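Local atomic coordinates of uncharacterized protein (PDB entry 5COZ), a protein that is of unknown function but has a domain like that of the regulatory protein YycH, and its natural precursor is probably a lipoprotein of the cell envelope. Residues A[15-18]-A[19-22]; A[128-131]-A[132-136]; A[190-193]-A[194-198]; A[282-285]-A[286-290]. All coordinates share one frame; numbering follows the deposited sequence. Where two conformers were deposited one is given.

Contact 1. Residues A[15-18]-A[19-22]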
loop_
_atom_site.group_PDB
_atom_site.type_symbol
_atom_site.label_atom_id
_atom_site.label_comp_id
_atom_site.label_asym_id
_atom_site.label_seq_id
_atom_site.Cartn_x
_atom_site.Cartn_y
_atom_site.Cartn_z
ATOM N N ASP A 15 -24.854 14.184 7.592
ATOM C CA ASP A 15 -25.695 14.509 6.413
ATOM C C ASP A 15 -24.769 14.585 5.180
ATOM O O ASP A 15 -23.680 15.142 5.296
ATOM C CB ASP A 15 -26.482 15.807 6.638
ATOM C CG ASP A 15 -27.067 16.406 5.379
ATOM O OD1 ASP A 15 -28.176 15.993 4.985
ATOM O OD2 ASP A 15 -26.428 17.314 4.806
ATOM N N TYR A 16 -25.191 14.043 4.018
ATOM C CA TYR A 16 -24.333 14.005 2.812
ATOM C C TYR A 16 -23.906 15.408 2.316
ATOM O O TYR A 16 -22.721 15.610 2.036
ATOM C CB TYR A 16 -24.978 13.182 1.679
ATOM C CG TYR A 16 -24.240 13.237 0.352
ATOM C CD1 TYR A 16 -22.915 12.820 0.247
ATOM C CD2 TYR A 16 -24.882 13.661 -0.804
ATOM C CE1 TYR A 16 -22.235 12.866 -0.972
ATOM C CE2 TYR A 16 -24.218 13.710 -2.027
ATOM C CZ TYR A 16 -22.892 13.315 -2.106
ATOM O OH TYR A 16 -22.252 13.357 -3.322
ATOM N N GLU A 17 -24.827 16.374 2.239
ATOM C CA GLU A 17 -24.453 17.719 1.797
ATOM C C GLU A 17 -23.477 18.388 2.766
ATOM O O GLU A 17 -22.577 19.091 2.314
ATOM C CB GLU A 17 -25.705 18.592 1.610
ATOM C CG GLU A 17 -26.456 18.290 0.319
ATOM C CD GLU A 17 -25.697 18.461 -0.989
ATOM O OE1 GLU A 17 -24.930 19.445 -1.127
ATOM O OE2 GLU A 17 -25.892 17.612 -1.889
ATOM N N ASN A 18 -23.619 18.146 4.082
ATOM C CA ASN A 18 -22.693 18.674 5.091
ATOM C C ASN A 18 -21.317 18.022 4.934
ATOM O O ASN A 18 -20.277 18.686 5.094
ATOM C CB ASN A 18 -23.228 18.443 6.508
ATOM C CG ASN A 18 -24.281 19.438 6.917
ATOM O OD1 ASN A 18 -24.437 20.507 6.317
ATOM N ND2 ASN A 18 -25.040 19.096 7.939
ATOM N N VAL A 19 -21.320 16.723 4.603
ATOM C CA VAL A 19 -20.071 15.995 4.379
ATOM C C VAL A 19 -19.359 16.604 3.160
ATOM O O VAL A 19 -18.146 16.861 3.217
ATOM C CB VAL A 19 -20.320 14.467 4.229
ATOM C CG1 VAL A 19 -19.140 13.762 3.560
ATOM C CG2 VAL A 19 -20.634 13.827 5.586
ATOM N N LEU A 20 -20.100 16.860 2.059
ATOM C CA LEU A 20 -19.470 17.499 0.896
ATOM C C LEU A 20 -18.841 18.823 1.261
ATOM O O LEU A 20 -17.707 19.087 0.859
ATOM C CB LEU A 20 -20.455 17.715 -0.263
ATOM C CG LEU A 20 -20.855 16.484 -1.048
ATOM C CD1 LEU A 20 -21.890 16.842 -2.107
ATOM C CD2 LEU A 20 -19.637 15.849 -1.706
ATOM N N ASN A 21 -19.557 19.661 2.035
ATOM C CA ASN A 21 -19.041 20.963 2.439
ATOM C C ASN A 21 -17.773 20.814 3.289
ATOM O O ASN A 21 -16.823 21.586 3.107
ATOM C CB ASN A 21 -20.102 21.756 3.186
ATOM C CG ASN A 21 -19.676 23.166 3.491
ATOM O OD1 ASN A 21 -19.378 23.960 2.592
ATOM N ND2 ASN A 21 -19.576 23.482 4.767
ATOM N N SER A 22 -17.727 19.790 4.169
ATOM C CA SER A 22 -16.567 19.536 5.028
ATOM C C SER A 22 -15.335 19.159 4.180
ATOM O O SER A 22 -14.216 19.407 4.603
ATOM C CB SER A 22 -16.862 18.428 6.040
ATOM O OG SER A 22 -16.763 17.118 5.488
HETATM O O HOH W 1 -19.980 21.131 6.646
#
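Y16 holds its ring anti to the backbone N (chi1 173°), while L20 keeps CG beside its own backbone N (chi1 -74°), and from these two settings the leucine branches come to rest against the phenol one helical turn back. The touch is at the far end of the ring: L20 CD1 lies 3.7 Å from Y16 CZ and 4.1 Å from the centroid of the ring, an off-centre CH-pi contact, and L20 CG stands over a face beside CE1. E17 borders the same leucine, with its carboxylate oxygen OE2 4.1 Å from L20 CD1, a van der Waals approach.

The pair lies on a short helix, 16-22, of about two turns, whose start is capped. D15 is its N-cap: D15 OD2 takes the amide of N18 at 3.0 Å, on the anti side of the carboxylate and 22° out of its plane, so that one amide of the first turn is given an acceptor. The regular bonds then begin, V19 N to D15 O at 2.9 Å and L20 N to Y16 O at the same length. Further on, S22 OG donates to V19 O at 2.7 Å, a side-chain bond back to the preceding turn. N18 O carries two donors, S22 N and water 1, and the amide nitrogen ND2 of N18 bonds to D12 O. On its inner side, V19 packs on I35 and C37 of strand 34-40, and L20 lies against L280 and S281 of helix 276-288.

Contact 2. Residues A[128-131]-A[132-136]; sequences ETHD and GKLAV
E128 and K133 meet by van der Waals contact between a carboxylate and an aliphatic chain, although opposite charges might suggest an ion pair. The acid end of E128 crosses the methylenes of K133 at a slant, with E128 OE2 3.3 Å from K133 CD and E128 OE1 3.5 Å from K133 CB. A bend at chi3 (97°) then carries the lysine nitrogen away, so that NZ forms a salt bridge with E202 instead. Replacing E128 by an alanine would remove the group lying against K133 CB, CG and CD, and would probably open a gap there and leave the lysine freer to swing.

A second packing contact joins H130 and L134. L134 CG sits 4.1 Å above one face of the imidazole, offset toward the rim, and L134 CD1 reaches H130 NE2 at 3.6 Å; that nitrogen bonds to D206. Water 2, in the ring plane at the ND1 edge, links H130 ND1 at 2.8 Å with K133 NZ at 3.1 Å.

The hydrogen bonds start a helix. T129 is the N-cap, its OG1 accepting the amide of G132 at 3.0 Å, and K133 N to T129 O, with an N-H...O angle of 171°, is almost straight.

Helix 130-137 follows strand 125-128 after the single residue T129; the strand lies between strands 116-120 and 252-258. E128 touches S117 on one of these and F255 on the other, while A135 and V136 rest on T211 and V213 of strand 211-220.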
loop_
_atom_site.group_PDB
_atom_site.type_symbol
_atom_site.label_atom_id
_atom_site.label_comp_id
_atom_site.label_asym_id
_atom_site.label_seq_id
_atom_site.Cartn_x
_atom_site.Cartn_y
_atom_site.Cartn_z
ATOM N N GLU A 128 13.273 -12.026 4.962
ATOM C CA GLU A 128 12.302 -12.680 5.848
ATOM C C GLU A 128 12.908 -13.800 6.645
ATOM O O GLU A 128 13.844 -14.455 6.200
ATOM C CB GLU A 128 11.090 -13.218 5.056
ATOM C CG GLU A 128 11.416 -14.246 3.982
ATOM C CD GLU A 128 10.291 -14.623 3.037
ATOM O OE1 GLU A 128 9.178 -14.060 3.142
ATOM O OE2 GLU A 128 10.526 -15.514 2.191
ATOM N N THR A 129 12.361 -14.009 7.840
ATOM C CA THR A 129 12.663 -15.181 8.652
ATOM C C THR A 129 11.666 -16.236 8.247
ATOM O O THR A 129 10.672 -15.920 7.586
ATOM C CB THR A 129 12.587 -14.894 10.159
ATOM O OG1 THR A 129 11.211 -14.618 10.490
ATOM C CG2 THR A 129 13.513 -13.774 10.598
ATOM N N HIS A 130 11.912 -17.504 8.641
ATOM C CA HIS A 130 10.961 -18.561 8.324
ATOM C C HIS A 130 9.575 -18.244 8.956
ATOM O O HIS A 130 8.558 -18.333 8.278
ATOM C CB HIS A 130 11.516 -19.902 8.834
ATOM C CG HIS A 130 10.569 -21.048 8.679
ATOM N ND1 HIS A 130 10.239 -21.547 7.433
ATOM C CD2 HIS A 130 9.886 -21.737 9.625
ATOM C CE1 HIS A 130 9.377 -22.527 7.657
ATOM N NE2 HIS A 130 9.127 -22.670 8.959
ATOM N N ASP A 131 9.552 -17.787 10.218
ATOM C CA ASP A 131 8.292 -17.438 10.885
ATOM C C ASP A 131 7.612 -16.219 10.212
ATOM O O ASP A 131 6.390 -16.202 10.046
ATOM C CB ASP A 131 8.515 -17.138 12.373
ATOM C CG ASP A 131 8.932 -18.338 13.213
ATOM O OD1 ASP A 131 8.890 -19.476 12.690
ATOM O OD2 ASP A 131 9.285 -18.138 14.403
ATOM N N GLY A 132 8.402 -15.240 9.793
ATOM C CA GLY A 132 7.860 -14.056 9.125
ATOM C C GLY A 132 7.235 -14.405 7.786
ATOM O O GLY A 132 6.130 -13.974 7.463
ATOM N N LYS A 133 7.942 -15.214 7.009
ATOM C CA LYS A 133 7.430 -15.738 5.737
ATOM C C LYS A 133 6.049 -16.404 5.938
ATOM O O LYS A 133 5.094 -16.084 5.221
ATOM C CB LYS A 133 8.419 -16.765 5.158
ATOM C CG LYS A 133 7.986 -17.282 3.790
ATOM C CD LYS A 133 9.008 -18.244 3.204
ATOM C CE LYS A 133 8.674 -19.672 3.443
ATOM N NZ LYS A 133 9.502 -20.564 2.583
ATOM N N LEU A 134 5.946 -17.311 6.924
ATOM C CA LEU A 134 4.676 -18.009 7.117
ATOM C C LEU A 134 3.586 -17.090 7.666
ATOM O O LEU A 134 2.434 -17.208 7.244
ATOM C CB LEU A 134 4.841 -19.221 8.004
ATOM C CG LEU A 134 5.853 -20.296 7.518
ATOM C CD1 LEU A 134 5.733 -21.517 8.351
ATOM C CD2 LEU A 134 5.640 -20.696 6.041
ATOM N N ALA A 135 3.939 -16.151 8.562
ATOM C CA ALA A 135 2.931 -15.222 9.070
ATOM C C ALA A 135 2.348 -14.332 7.985
ATOM O O ALA A 135 1.133 -14.142 7.929
ATOM C CB ALA A 135 3.522 -14.344 10.165
ATOM N N VAL A 136 3.215 -13.772 7.117
ATOM C CA VAL A 136 2.714 -12.801 6.163
ATOM C C VAL A 136 2.285 -13.425 4.831
ATOM O O VAL A 136 1.417 -12.852 4.172
ATOM C CB VAL A 136 3.800 -11.694 5.957
ATOM C CG1 VAL A 136 3.339 -10.607 4.984
ATOM C CG2 VAL A 136 4.203 -11.080 7.298
HETATM O O HOH W 2 11.403 -20.659 5.083
#

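Contact 3. Residues A[190-193]-A[194-198]; sequences YVLD and DKNTL
D193 and K195 are joined inside a type I beta turn, D193 to N196, that reverses the chain where strand 188-192 ends. Its backbone bond, N196 N to D193 O, is 2.8 Å long, with the donor above the carbonyl plane. D193 also closes an Asx turn. CG sits between the backbone N and the carbonyl carbon (chi1 62°), which brings OD1 to the amide of K195 at 3.1 Å, met from above the carboxylate plane, 60° out of it. D193 thus holds two amides, that of N196 through its main chain and that of K195 through its side chain. N196 is the centre of an inverse gamma turn, marked by a weak bond from T197 N to K195 O.

Charge is shared around the same corner. D193 OD2 and D194 OD1 approach to 3.7 Å as like charges; D193 OD2 has a salt bridge to K158, and D194 OD2 a weak, long one of 3.5 Å to K195 NZ. The D194 side chain also comes to about 4 Å from the bound sodium ion, and water 4 links D193 OD2 with K195 NZ.

Packing comes from L192, whose CD2 is 3.6 Å from N196 ND2 where the two side chains cross. The amide itself is fixed at both ends, OD1 by F141 N and ND2 by A135 O, and water 3 accepts from N196 ND2 at 2.9 Å while donating to L192 O at 3.0 Å.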
loop_
_atom_site.group_PDB
_atom_site.type_symbol
_atom_site.label_atom_id
_atom_site.label_comp_id
_atom_site.label_asym_id
_atom_site.label_seq_id
_atom_site.Cartn_x
_atom_site.Cartn_y
_atom_site.Cartn_z
ATOM N N TYR A 190 -1.447 -3.729 11.096
ATOM C CA TYR A 190 -2.242 -4.955 11.075
ATOM C C TYR A 190 -1.741 -5.869 12.170
ATOM O O TYR A 190 -0.527 -6.012 12.369
ATOM C CB TYR A 190 -2.132 -5.609 9.671
ATOM C CG TYR A 190 -2.625 -4.654 8.600
ATOM C CD1 TYR A 190 -3.982 -4.519 8.338
ATOM C CD2 TYR A 190 -1.747 -3.788 7.956
ATOM C CE1 TYR A 190 -4.460 -3.551 7.459
ATOM C CE2 TYR A 190 -2.209 -2.836 7.041
ATOM C CZ TYR A 190 -3.570 -2.709 6.821
ATOM O OH TYR A 190 -4.074 -1.787 5.944
ATOM N N VAL A 191 -2.666 -6.423 12.954
ATOM C CA VAL A 191 -2.340 -7.291 14.088
ATOM C C VAL A 191 -2.589 -8.742 13.703
ATOM O O VAL A 191 -3.745 -9.179 13.542
ATOM C CB VAL A 191 -3.142 -6.884 15.341
ATOM C CG1 VAL A 191 -2.764 -7.794 16.522
ATOM C CG2 VAL A 191 -2.893 -5.407 15.709
ATOM N N LEU A 192 -1.498 -9.500 13.538
ATOM C CA LEU A 192 -1.603 -10.891 13.106
ATOM C C LEU A 192 -1.456 -11.789 14.333
ATOM O O LEU A 192 -0.374 -12.308 14.641
ATOM C CB LEU A 192 -0.546 -11.184 12.037
ATOM C CG LEU A 192 -0.850 -10.751 10.586
ATOM C CD1 LEU A 192 -1.164 -9.253 10.450
ATOM C CD2 LEU A 192 0.320 -11.112 9.697
ATOM N N ASP A 193 -2.562 -11.917 15.069
ATOM C CA ASP A 193 -2.614 -12.765 16.259
ATOM C C ASP A 193 -3.243 -14.130 15.859
ATOM O O ASP A 193 -3.171 -14.509 14.685
ATOM C CB ASP A 193 -3.425 -12.058 17.364
ATOM C CG ASP A 193 -4.886 -11.785 17.017
ATOM O OD1 ASP A 193 -5.268 -11.993 15.852
ATOM O OD2 ASP A 193 -5.645 -11.388 17.918
ATOM N N ASP A 194 -3.911 -14.841 16.792
ATOM C CA ASP A 194 -4.495 -16.150 16.464
ATOM C C ASP A 194 -5.512 -16.091 15.305
ATOM O O ASP A 194 -5.766 -17.129 14.696
ATOM C CB ASP A 194 -5.149 -16.759 17.699
ATOM C CG ASP A 194 -6.309 -15.947 18.192
ATOM O OD1 ASP A 194 -6.072 -14.911 18.817
ATOM O OD2 ASP A 194 -7.460 -16.305 17.877
ATOM N N LYS A 195 -6.078 -14.896 15.003
ATOM C CA LYS A 195 -7.041 -14.749 13.888
ATOM C C LYS A 195 -6.322 -14.968 12.551
ATOM O O LYS A 195 -6.957 -15.292 11.540
ATOM C CB LYS A 195 -7.715 -13.374 13.902
ATOM C CG LYS A 195 -8.546 -13.067 15.146
ATOM C CD LYS A 195 -9.623 -14.115 15.455
ATOM C CE LYS A 195 -10.480 -13.707 16.633
ATOM N NZ LYS A 195 -9.703 -13.669 17.911
ATOM N N ASN A 196 -4.992 -14.831 12.549
ATOM C CA ASN A 196 -4.183 -15.064 11.365
ATOM C C ASN A 196 -3.867 -16.563 11.255
ATOM O O ASN A 196 -2.732 -16.987 11.515
ATOM C CB ASN A 196 -2.891 -14.237 11.410
ATOM C CG ASN A 196 -2.113 -14.344 10.134
ATOM O OD1 ASN A 196 -2.690 -14.348 9.034
ATOM N ND2 ASN A 196 -0.799 -14.452 10.239
ATOM N N THR A 197 -4.884 -17.369 10.904
ATOM C CA THR A 197 -4.743 -18.824 10.833
ATOM C C THR A 197 -3.617 -19.240 9.911
ATOM O O THR A 197 -3.530 -18.729 8.784
ATOM C CB THR A 197 -6.063 -19.443 10.337
ATOM O OG1 THR A 197 -7.160 -18.777 10.966
ATOM C CG2 THR A 197 -6.125 -20.985 10.563
ATOM N N LEU A 198 -2.737 -20.129 10.383
ATOM C CA LEU A 198 -1.668 -20.658 9.559
ATOM C C LEU A 198 -2.306 -21.681 8.599
ATOM O O LEU A 198 -2.858 -22.686 9.045
ATOM C CB LEU A 198 -0.549 -21.257 10.410
ATOM C CG LEU A 198 0.640 -21.898 9.646
ATOM C CD1 LEU A 198 1.378 -20.883 8.751
ATOM C CD2 LEU A 198 1.626 -22.479 10.608
HETATM O O HOH W 3 0.444 -14.556 12.906
HETATM O O HOH W 4 -8.279 -10.852 17.937
#

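Contact 4. Residues A[282-285]-A[286-290]; sequences KEVD and KLKKY
E283 and L287 make a one-turn packing contact in the later part of helix 276-288. CG of E283 is anti to the backbone N and the chain bends at chi2 (71°), folding the carboxylate over the leucine branches: E283 OE2 is 3.6 Å from both L287 CD1 and L287 CD2, while OE1 bonds to Y347. With an alanine in place of E283, Y347 would probably lose this hydrogen-bond partner, and the L287 methyls the group packed against them.

The exposed side is electrostatic. D285 OD2 forms a long salt bridge with K289 NZ, 3.5 Å, and water 6 bridges the same two atoms, 2.7 Å from OD2 and 2.8 Å from NZ. The lysine nitrogen also donates to D285 O at 3.3 Å, from well above the carbonyl plane. Water 5 ties D285 OD1 to K288 NZ, and the extended K288 chain lays CE 3.8 Å from V284 CG1.

The helix leans on the mixed sheet: L287 against I296 and V298 of strand 295-311, E283 against V323 and Y325 of strand 314-330, and V284 and K288 against V39 of strand 34-40 of the same sheet.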
loop_
_atom_site.group_PDB
_atom_site.type_symbol
_atom_site.label_atom_id
_atom_site.label_comp_id
_atom_site.label_asym_id
_atom_site.label_seq_id
_atom_site.Cartn_x
_atom_site.Cartn_y
_atom_site.Cartn_z
ATOM N N LYS A 282 -18.732 13.833 -7.732
ATOM C CA LYS A 282 -18.662 13.228 -9.053
ATOM C C LYS A 282 -18.685 11.686 -8.924
ATOM O O LYS A 282 -19.368 10.998 -9.696
ATOM C CB LYS A 282 -17.371 13.727 -9.728
ATOM C CG LYS A 282 -17.263 13.501 -11.183
ATOM C CD LYS A 282 -16.246 14.488 -11.701
ATOM C CE LYS A 282 -16.103 14.283 -13.146
ATOM N NZ LYS A 282 -15.072 15.197 -13.643
ATOM N N GLU A 283 -17.976 11.156 -7.925
ATOM C CA GLU A 283 -17.924 9.704 -7.727
ATOM C C GLU A 283 -19.289 9.167 -7.259
ATOM O O GLU A 283 -19.721 8.122 -7.745
ATOM C CB GLU A 283 -16.827 9.368 -6.729
ATOM C CG GLU A 283 -16.750 7.881 -6.401
ATOM C CD GLU A 283 -16.224 6.954 -7.479
ATOM O OE1 GLU A 283 -15.924 7.405 -8.609
ATOM O OE2 GLU A 283 -16.140 5.739 -7.183
ATOM N N VAL A 284 -19.995 9.908 -6.394
ATOM C CA VAL A 284 -21.341 9.485 -5.991
ATOM C C VAL A 284 -22.264 9.479 -7.219
ATOM O O VAL A 284 -23.078 8.560 -7.355
ATOM C CB VAL A 284 -21.866 10.375 -4.856
ATOM C CG1 VAL A 284 -23.395 10.343 -4.747
ATOM C CG2 VAL A 284 -21.207 10.003 -3.538
ATOM N N ASP A 285 -22.155 10.491 -8.112
ATOM C CA ASP A 285 -23.009 10.515 -9.294
ATOM C C ASP A 285 -22.744 9.266 -10.153
ATOM O O ASP A 285 -23.694 8.679 -10.676
ATOM C CB ASP A 285 -22.775 11.802 -10.080
ATOM C CG ASP A 285 -23.894 12.150 -11.039
ATOM O OD1 ASP A 285 -25.085 12.208 -10.586
ATOM O OD2 ASP A 285 -23.590 12.447 -12.216
ATOM N N LYS A 286 -21.468 8.834 -10.245
ATOM C CA LYS A 286 -21.105 7.634 -11.007
ATOM C C LYS A 286 -21.663 6.380 -10.336
ATOM O O LYS A 286 -22.296 5.551 -10.983
ATOM C CB LYS A 286 -19.572 7.527 -11.124
ATOM C CG LYS A 286 -19.070 6.281 -11.884
ATOM C CD LYS A 286 -18.503 5.191 -10.957
ATOM C CE LYS A 286 -17.681 4.180 -11.730
ATOM N NZ LYS A 286 -17.303 3.006 -10.892
ATOM N N LEU A 287 -21.395 6.231 -9.037
ATOM C CA LEU A 287 -21.785 5.042 -8.280
ATOM C C LEU A 287 -23.282 4.850 -8.248
ATOM O O LEU A 287 -23.728 3.713 -8.259
ATOM C CB LEU A 287 -21.218 5.097 -6.865
ATOM C CG LEU A 287 -19.669 5.039 -6.771
ATOM C CD1 LEU A 287 -19.201 5.229 -5.341
ATOM C CD2 LEU A 287 -19.120 3.736 -7.334
ATOM N N LYS A 288 -24.069 5.943 -8.290
ATOM C CA LYS A 288 -25.537 5.819 -8.328
ATOM C C LYS A 288 -25.999 5.056 -9.548
ATOM O O LYS A 288 -27.058 4.427 -9.480
ATOM C CB LYS A 288 -26.202 7.205 -8.308
ATOM C CG LYS A 288 -26.217 7.859 -6.932
ATOM C CD LYS A 288 -26.861 9.262 -7.074
ATOM C CE LYS A 288 -27.019 9.999 -5.778
ATOM N NZ LYS A 288 -27.666 11.333 -5.991
ATOM N N LYS A 289 -25.216 5.088 -10.639
ATOM C CA LYS A 289 -25.542 4.414 -11.909
ATOM C C LYS A 289 -25.247 2.920 -11.868
ATOM O O LYS A 289 -25.667 2.197 -12.789
ATOM C CB LYS A 289 -24.726 5.026 -13.059
ATOM C CG LYS A 289 -25.001 6.506 -13.342
ATOM C CD LYS A 289 -24.050 6.981 -14.437
ATOM C CE LYS A 289 -24.210 8.433 -14.800
ATOM N NZ LYS A 289 -23.482 9.315 -13.858
ATOM N N TYR A 290 -24.465 2.471 -10.874
ATOM C CA TYR A 290 -24.037 1.069 -10.791
ATOM C C TYR A 290 -24.732 0.346 -9.662
ATOM O O TYR A 290 -24.373 -0.778 -9.324
ATOM C CB TYR A 290 -22.518 0.989 -10.656
ATOM C CG TYR A 290 -21.832 1.364 -11.953
ATOM C CD1 TYR A 290 -21.672 0.432 -12.976
ATOM C CD2 TYR A 290 -21.425 2.672 -12.195
ATOM C CE1 TYR A 290 -21.080 0.781 -14.192
ATOM C CE2 TYR A 290 -20.808 3.028 -13.395
ATOM C CZ TYR A 290 -20.651 2.084 -14.398
ATOM O OH TYR A 290 -20.059 2.437 -15.593
HETATM O O HOH W 5 -25.397 12.435 -7.776
HETATM O O HOH W 6 -24.579 11.779 -14.627
#

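The four contacts form two pairs well separated in space. Contacts 1 and 4, centres 16 Å apart, bring helices 16-22 and 276-288 together where Y16 OH meets V284 CB at 3.4 Å. Contacts 2 and 3, centres 12 Å apart, are joined by a probable hydrogen bond, A135 O to N196 ND2 at 3.0 Å, and by L134 CB packing on L198 CD1 at 3.9 Å. Contacts 1 and 2 lie on opposite sides of the chain's centre, 44 Å between centres. The sodium ion, bound by Q208 and D210, lies beside contact 3, and about 11 Å from the side chain of A135 in contact 2.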